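PDB 3ZS6: periplasmic oligopeptide-binding protein, which probably binds oligopeptides in the periplasm and hands them to an ABC transport system for uptake into the cell. Local coordinates for residues 142-147 and 408-413; 349-354 and 376-381. All coordinates share one frame; numbering follows the deposited sequence.

How the contacts relate
Contact 1 joins two parts of the chain 261 residues apart across the peptide-binding region, whereas contact 2 lies within a local beta-alpha-beta unit nested inside the loop that contact 1 closes. Their centres are 37 Å apart on opposite sides of the chain's centre, and their nearest atoms are about 20 Å from one another, so they do not touch. The mixed sheet connects them: strand 350-356 of contact 2 pairs in parallel with both strand 379-385 and strand 401-407, and the latter runs straight into the 408-413 loop of contact 1. The sheet packed together at contact 2 therefore carries, at its other end, a loop that reaches the bound peptide.

Contact 1. Residues 142-147 and 408-413; sequences VSYFPE and ADYNDA
Tyr144 and Glu147 reach across to the 408-413 loop where two lobes of this periplasmic binding-protein fold come together beside the peptide. The 142-147 segment packs on strands 48-60 and 63-68, while the loop follows strand 401-407 and presents Asp409 OD1 to the peptide backbone. Tyr144 has its CG between the backbone N and the carbonyl carbon (chi1 49°), which turns the ring toward the loop. The Tyr144 and Tyr410 rings are near parallel (23°) but slid apart, centroids 5.2 Å from each other, so they barely overlap and touch through their CE1 atoms at 3.5 Å. The flat Tyr144 ring is packed on both faces: Asp412 CB makes a CH-pi contact 4.0 Å from its centroid, and Val142 CG1 covers the opposite face. Tyrosine suits the place because its hydroxyl also reaches the polar end of the loop, with Tyr144 OH 3.0 Å from Asp412 OD2. Asp412 OD2 takes a salt bridge from Arg452 and a hydrogen bond from Met414 N. Glu147 extends its chain at about a right angle to Tyr410, and OE1 accepts a nearly straight bond (175°) from Asn411 N, 3.0 Å away, on its syn side, though tilted out of the carboxylate plane. That N-H belongs to the centre of an inverse gamma turn. One water bridges the two segments, donating to Glu147 O and Asp409 O.

Contact 2. Residues 349-354 and 376-381; sequences LTFTLT and LGVTAK
Leu353 and Ala380 touch CB to CB at 4.3 Å on the apolar side of two parallel strands, the first and last elements of a beta-alpha-beta crossover whose helix is 359-376. Ala380 offers only a methyl group, against which Leu353 CB rests. Phe351, the bridge partner of Ala380, and Leu353 both also touch Ile401 of the adjoining strand 401-407. Beside them the edge of the Phe351 ring faces Val378 CG1, a detail that is less certain because Val378 has two conformers. Leu349 and Val378, branched and apolar, continue this layer under Leu338 of helix 327-340.

Between the strands Phe351 gives its N to Thr379 O (2.7 Å) and its O to Lys381 N (2.8 Å), the residues on either side of its bridge partner, which is the parallel-strand pattern. Thr379 N to Leu349 O and Leu353 N to Lys381 O extend it. Phe351 O also receives a softer CA-H...O contact from Ala380 CA.

The other face is polar and more exposed. Thr350 and Thr379, beta-branched residues well suited to strands, lie side by side and point the same way, with Thr350 OG1 3.8 Å from Thr379 CB. Lys381 has CG anti to the carbonyl carbon (chi1 -59°) and an extended chain that runs back along the strand, bringing CE to Thr350 CG2, 4.1 Å away. Gly377 is the first residue past the helix, with a positive phi (68°) that glycine tolerates easily; there a water accepts from Thr379 OG1 at 2.8 Å while donating to Leu349 O and Gly377 O.

Contact 1. Residues 142-147 and 408-413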
loop_
_atom_site.group_PDB
_atom_site.type_symbol
_atom_site.label_atom_id
_atom_site.label_comp_id
_atom_site.label_asym_id
_atom_site.label_seq_id
_atom_site.Cartn_x
_atom_site.Cartn_y
_atom_site.Cartn_z
ATOM N N VAL A 142 -16.821 12.784 -2.533
ATOM C CA VAL A 142 -15.774 12.143 -1.745
ATOM C C VAL A 142 -15.336 13.110 -0.648
ATOM O O VAL A 142 -14.651 14.096 -0.916
ATOM C CB VAL A 142 -14.549 11.778 -2.621
ATOM C CG1 VAL A 142 -13.453 11.110 -1.780
ATOM C CG2 VAL A 142 -14.966 10.889 -3.785
ATOM N N SER A 143 -15.724 12.826 0.587
ATOM C CA SER A 143 -15.552 13.793 1.668
ATOM C C SER A 143 -14.096 13.915 2.114
ATOM O O SER A 143 -13.713 14.901 2.735
ATOM C CB SER A 143 -16.435 13.420 2.862
ATOM O OG SER A 143 -15.987 12.215 3.462
ATOM N N TYR A 144 -13.297 12.901 1.798
ATOM C CA TYR A 144 -11.924 12.815 2.270
ATOM C C TYR A 144 -10.924 12.974 1.121
ATOM O O TYR A 144 -9.751 12.611 1.246
ATOM C CB TYR A 144 -11.704 11.467 2.959
ATOM C CG TYR A 144 -12.193 10.282 2.140
ATOM C CD1 TYR A 144 -11.375 9.685 1.188
ATOM C CD2 TYR A 144 -13.478 9.773 2.316
ATOM C CE1 TYR A 144 -11.815 8.608 0.437
ATOM C CE2 TYR A 144 -13.935 8.701 1.574
ATOM C CZ TYR A 144 -13.101 8.119 0.637
ATOM O OH TYR A 144 -13.555 7.051 -0.104
ATOM N N PHE A 145 -11.383 13.525 0.005
ATOM C CA PHE A 145 -10.546 13.566 -1.184
ATOM C C PHE A 145 -9.123 14.081 -0.942
ATOM O O PHE A 145 -8.176 13.582 -1.545
ATOM C CB PHE A 145 -11.209 14.327 -2.339
ATOM C CG PHE A 145 -10.424 14.244 -3.617
ATOM C CD1 PHE A 145 -10.325 13.037 -4.300
ATOM C CD2 PHE A 145 -9.732 15.346 -4.104
ATOM C CE1 PHE A 145 -9.576 12.934 -5.466
ATOM C CE2 PHE A 145 -8.982 15.253 -5.270
ATOM C CZ PHE A 145 -8.899 14.034 -5.953
ATOM N N PRO A 146 -8.958 15.080 -0.062
ATOM C CA PRO A 146 -7.585 15.572 0.100
ATOM C C PRO A 146 -6.584 14.508 0.582
ATOM O O PRO A 146 -5.408 14.616 0.237
ATOM C CB PRO A 146 -7.738 16.715 1.118
ATOM C CG PRO A 146 -9.146 17.215 0.892
ATOM C CD PRO A 146 -9.950 15.960 0.586
ATOM N N GLU A 147 -7.033 13.511 1.344
ATOM C CA GLU A 147 -6.153 12.416 1.770
ATOM C C GLU A 147 -5.478 11.718 0.596
ATOM O O GLU A 147 -4.300 11.357 0.673
ATOM C CB GLU A 147 -6.924 11.366 2.580
ATOM C CG GLU A 147 -7.149 11.728 4.027
ATOM C CD GLU A 147 -7.847 10.621 4.803
ATOM O OE1 GLU A 147 -7.201 9.590 5.104
ATOM O OE2 GLU A 147 -9.038 10.794 5.124
ATOM N N ALA A 408 -3.531 0.618 3.651
ATOM C CA ALA A 408 -4.514 1.631 3.280
ATOM C C ALA A 408 -3.812 2.866 2.706
ATOM O O ALA A 408 -2.786 3.293 3.240
ATOM C CB ALA A 408 -5.339 2.018 4.498
ATOM N N ASP A 409 -4.365 3.439 1.637
ATOM C CA ASP A 409 -3.826 4.673 1.049
ATOM C C ASP A 409 -4.448 5.894 1.724
ATOM O O ASP A 409 -3.974 7.023 1.564
ATOM C CB ASP A 409 -4.107 4.743 -0.460
ATOM C CG ASP A 409 -3.262 3.763 -1.269
ATOM O OD1 ASP A 409 -2.162 3.392 -0.812
ATOM O OD2 ASP A 409 -3.703 3.362 -2.365
ATOM N N TYR A 410 -5.527 5.645 2.462
ATOM C CA TYR A 410 -6.275 6.675 3.168
ATOM C C TYR A 410 -7.230 5.952 4.095
ATOM O O TYR A 410 -7.486 4.761 3.912
ATOM C CB TYR A 410 -7.051 7.567 2.193
ATOM C CG TYR A 410 -7.851 6.810 1.155
ATOM C CD1 TYR A 410 -9.159 6.402 1.411
ATOM C CD2 TYR A 410 -7.297 6.498 -0.084
ATOM C CE1 TYR A 410 -9.899 5.707 0.453
ATOM C CE2 TYR A 410 -8.022 5.800 -1.046
ATOM C CZ TYR A 410 -9.320 5.407 -0.771
ATOM O OH TYR A 410 -10.040 4.720 -1.726
ATOM N N ASN A 411 -7.753 6.654 5.093
ATOM C CA ASN A 411 -8.527 5.984 6.129
ATOM C C ASN A 411 -9.996 5.897 5.772
ATOM O O ASN A 411 -10.830 6.588 6.352
ATOM C CB ASN A 411 -8.340 6.658 7.494
ATOM C CG ASN A 411 -8.976 5.864 8.629
ATOM O OD1 ASN A 411 -9.708 4.895 8.400
ATOM N ND2 ASN A 411 -8.702 6.276 9.860
ATOM N N ASP A 412 -10.300 5.055 4.793
ATOM C CA ASP A 412 -11.673 4.743 4.446
ATOM C C ASP A 412 -11.727 3.384 3.769
ATOM O O ASP A 412 -10.787 2.986 3.072
ATOM C CB ASP A 412 -12.282 5.808 3.538
ATOM C CG ASP A 412 -13.725 5.501 3.186
ATOM O OD1 ASP A 412 -14.593 5.670 4.068
ATOM O OD2 ASP A 412 -13.992 5.070 2.038
ATOM N N ALA A 413 -12.830 2.674 3.972
ATOM C CA ALA A 413 -12.960 1.310 3.463
ATOM C C ALA A 413 -12.726 1.209 1.955
ATOM O O ALA A 413 -12.363 0.144 1.454
ATOM C CB ALA A 413 -14.330 0.728 3.835
HETATM O O HOH W 1 -3.565 9.453 2.741
HETATM O O HOH W 2 -10.657 9.423 6.340
#

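Contact 2. Residues 349-354 and 376-381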
loop_
_atom_site.group_PDB
_atom_site.type_symbol
_atom_site.label_atom_id
_atom_site.label_comp_id
_atom_site.label_asym_id
_atom_site.label_seq_id
_atom_site.Cartn_x
_atom_site.Cartn_y
_atom_site.Cartn_z
ATOM N N LEU A 349 -4.905 -31.914 -5.412
ATOM C CA LEU A 349 -4.465 -30.609 -5.892
ATOM C C LEU A 349 -3.008 -30.323 -5.554
ATOM O O LEU A 349 -2.552 -30.563 -4.433
ATOM C CB LEU A 349 -5.343 -29.505 -5.308
ATOM C CG LEU A 349 -6.776 -29.422 -5.823
ATOM C CD1 LEU A 349 -7.613 -28.505 -4.936
ATOM C CD2 LEU A 349 -6.787 -28.964 -7.280
ATOM N N THR A 350 -2.288 -29.792 -6.532
ATOM C CA THR A 350 -0.949 -29.269 -6.298
ATOM C C THR A 350 -0.860 -27.833 -6.803
ATOM O O THR A 350 -1.252 -27.554 -7.936
ATOM C CB THR A 350 0.112 -30.130 -7.000
ATOM O OG1 THR A 350 0.074 -31.446 -6.447
ATOM C CG2 THR A 350 1.505 -29.545 -6.793
ATOM N N PHE A 351 -0.367 -26.931 -5.953
ATOM C CA PHE A 351 -0.155 -25.534 -6.326
ATOM C C PHE A 351 1.280 -25.105 -6.054
ATOM O O PHE A 351 1.988 -25.724 -5.264
ATOM C CB PHE A 351 -1.073 -24.592 -5.534
ATOM C CG PHE A 351 -2.536 -24.856 -5.716
ATOM C CD1 PHE A 351 -3.169 -24.540 -6.910
ATOM C CD2 PHE A 351 -3.280 -25.416 -4.693
ATOM C CE1 PHE A 351 -4.513 -24.776 -7.078
ATOM C CE2 PHE A 351 -4.629 -25.659 -4.857
ATOM C CZ PHE A 351 -5.245 -25.335 -6.052
ATOM N N THR A 352 1.698 -24.025 -6.704
ATOM C CA THR A 352 2.944 -23.364 -6.345
ATOM C C THR A 352 2.610 -22.153 -5.475
ATOM O O THR A 352 1.709 -21.374 -5.804
ATOM C CB THR A 352 3.737 -22.944 -7.600
ATOM O OG1 THR A 352 4.213 -24.119 -8.273
ATOM C CG2 THR A 352 4.929 -22.073 -7.229
ATOM N N LEU A 353 3.305 -22.023 -4.348
ATOM C CA LEU A 353 3.114 -20.885 -3.443
ATOM C C LEU A 353 4.319 -19.947 -3.533
ATOM O O LEU A 353 5.420 -20.268 -3.074
ATOM C CB LEU A 353 2.901 -21.368 -2.001
ATOM C CG LEU A 353 2.879 -20.361 -0.842
ATOM C CD1 LEU A 353 1.896 -19.233 -1.090
ATOM C CD2 LEU A 353 2.552 -21.070 0.481
ATOM N N THR A 354 4.114 -18.790 -4.140
ATOM C CA THR A 354 5.218 -17.868 -4.366
ATOM C C THR A 354 5.205 -16.723 -3.351
ATOM O O THR A 354 4.154 -16.145 -3.077
ATOM C CB THR A 354 5.162 -17.303 -5.791
ATOM O OG1 THR A 354 5.064 -18.385 -6.727
ATOM C CG2 THR A 354 6.404 -16.473 -6.093
ATOM N N LEU A 376 -5.706 -31.195 4.346
ATOM C CA LEU A 376 -6.480 -31.355 3.121
ATOM C C LEU A 376 -5.794 -32.266 2.116
ATOM O O LEU A 376 -6.394 -32.656 1.115
ATOM C CB LEU A 376 -6.733 -29.989 2.477
ATOM C CG LEU A 376 -7.629 -28.993 3.218
ATOM C CD1 LEU A 376 -7.647 -27.669 2.469
ATOM C CD2 LEU A 376 -9.046 -29.545 3.372
ATOM N N GLY A 377 -4.532 -32.591 2.372
ATOM C CA GLY A 377 -3.754 -33.355 1.414
ATOM C C GLY A 377 -3.484 -32.540 0.160
ATOM O O GLY A 377 -3.261 -33.089 -0.921
ATOM N N VAL A 378 -3.527 -31.219 0.302
ATOM C CA VAL A 378 -3.195 -30.311 -0.791
ATOM C C VAL A 378 -1.713 -29.964 -0.754
ATOM O O VAL A 378 -1.179 -29.618 0.300
ATOM C CB VAL A 378 -4.034 -29.014 -0.716
ATOM C CG1 VAL A 378 -3.470 -27.952 -1.648
ATOM C CG2 VAL A 378 -5.487 -29.307 -1.053
ATOM N N THR A 379 -1.047 -30.052 -1.899
ATOM C CA THR A 379 0.387 -29.798 -1.947
ATOM C C THR A 379 0.694 -28.391 -2.462
ATOM O O THR A 379 0.324 -28.027 -3.580
ATOM C CB THR A 379 1.110 -30.830 -2.841
ATOM O OG1 THR A 379 0.825 -32.156 -2.377
ATOM C CG2 THR A 379 2.611 -30.606 -2.818
ATOM N N ALA A 380 1.365 -27.597 -1.637
ATOM C CA ALA A 380 1.817 -26.273 -2.056
ATOM C C ALA A 380 3.340 -26.231 -2.073
ATOM O O ALA A 380 3.975 -26.335 -1.026
ATOM C CB ALA A 380 1.262 -25.196 -1.126
ATOM N N LYS A 381 3.915 -26.080 -3.262
ATOM C CA LYS A 381 5.362 -26.010 -3.416
ATOM C C LYS A 381 5.839 -24.563 -3.282
ATOM O O LYS A 381 5.343 -23.674 -3.975
ATOM C CB LYS A 381 5.787 -26.596 -4.765
ATOM C CG LYS A 381 5.376 -28.061 -4.955
ATOM C CD LYS A 381 5.849 -28.627 -6.286
ATOM C CE LYS A 381 5.560 -30.127 -6.372
ATOM N NZ LYS A 381 5.844 -30.715 -7.719
HETATM O O HOH W 3 -1.417 -33.259 -3.535
#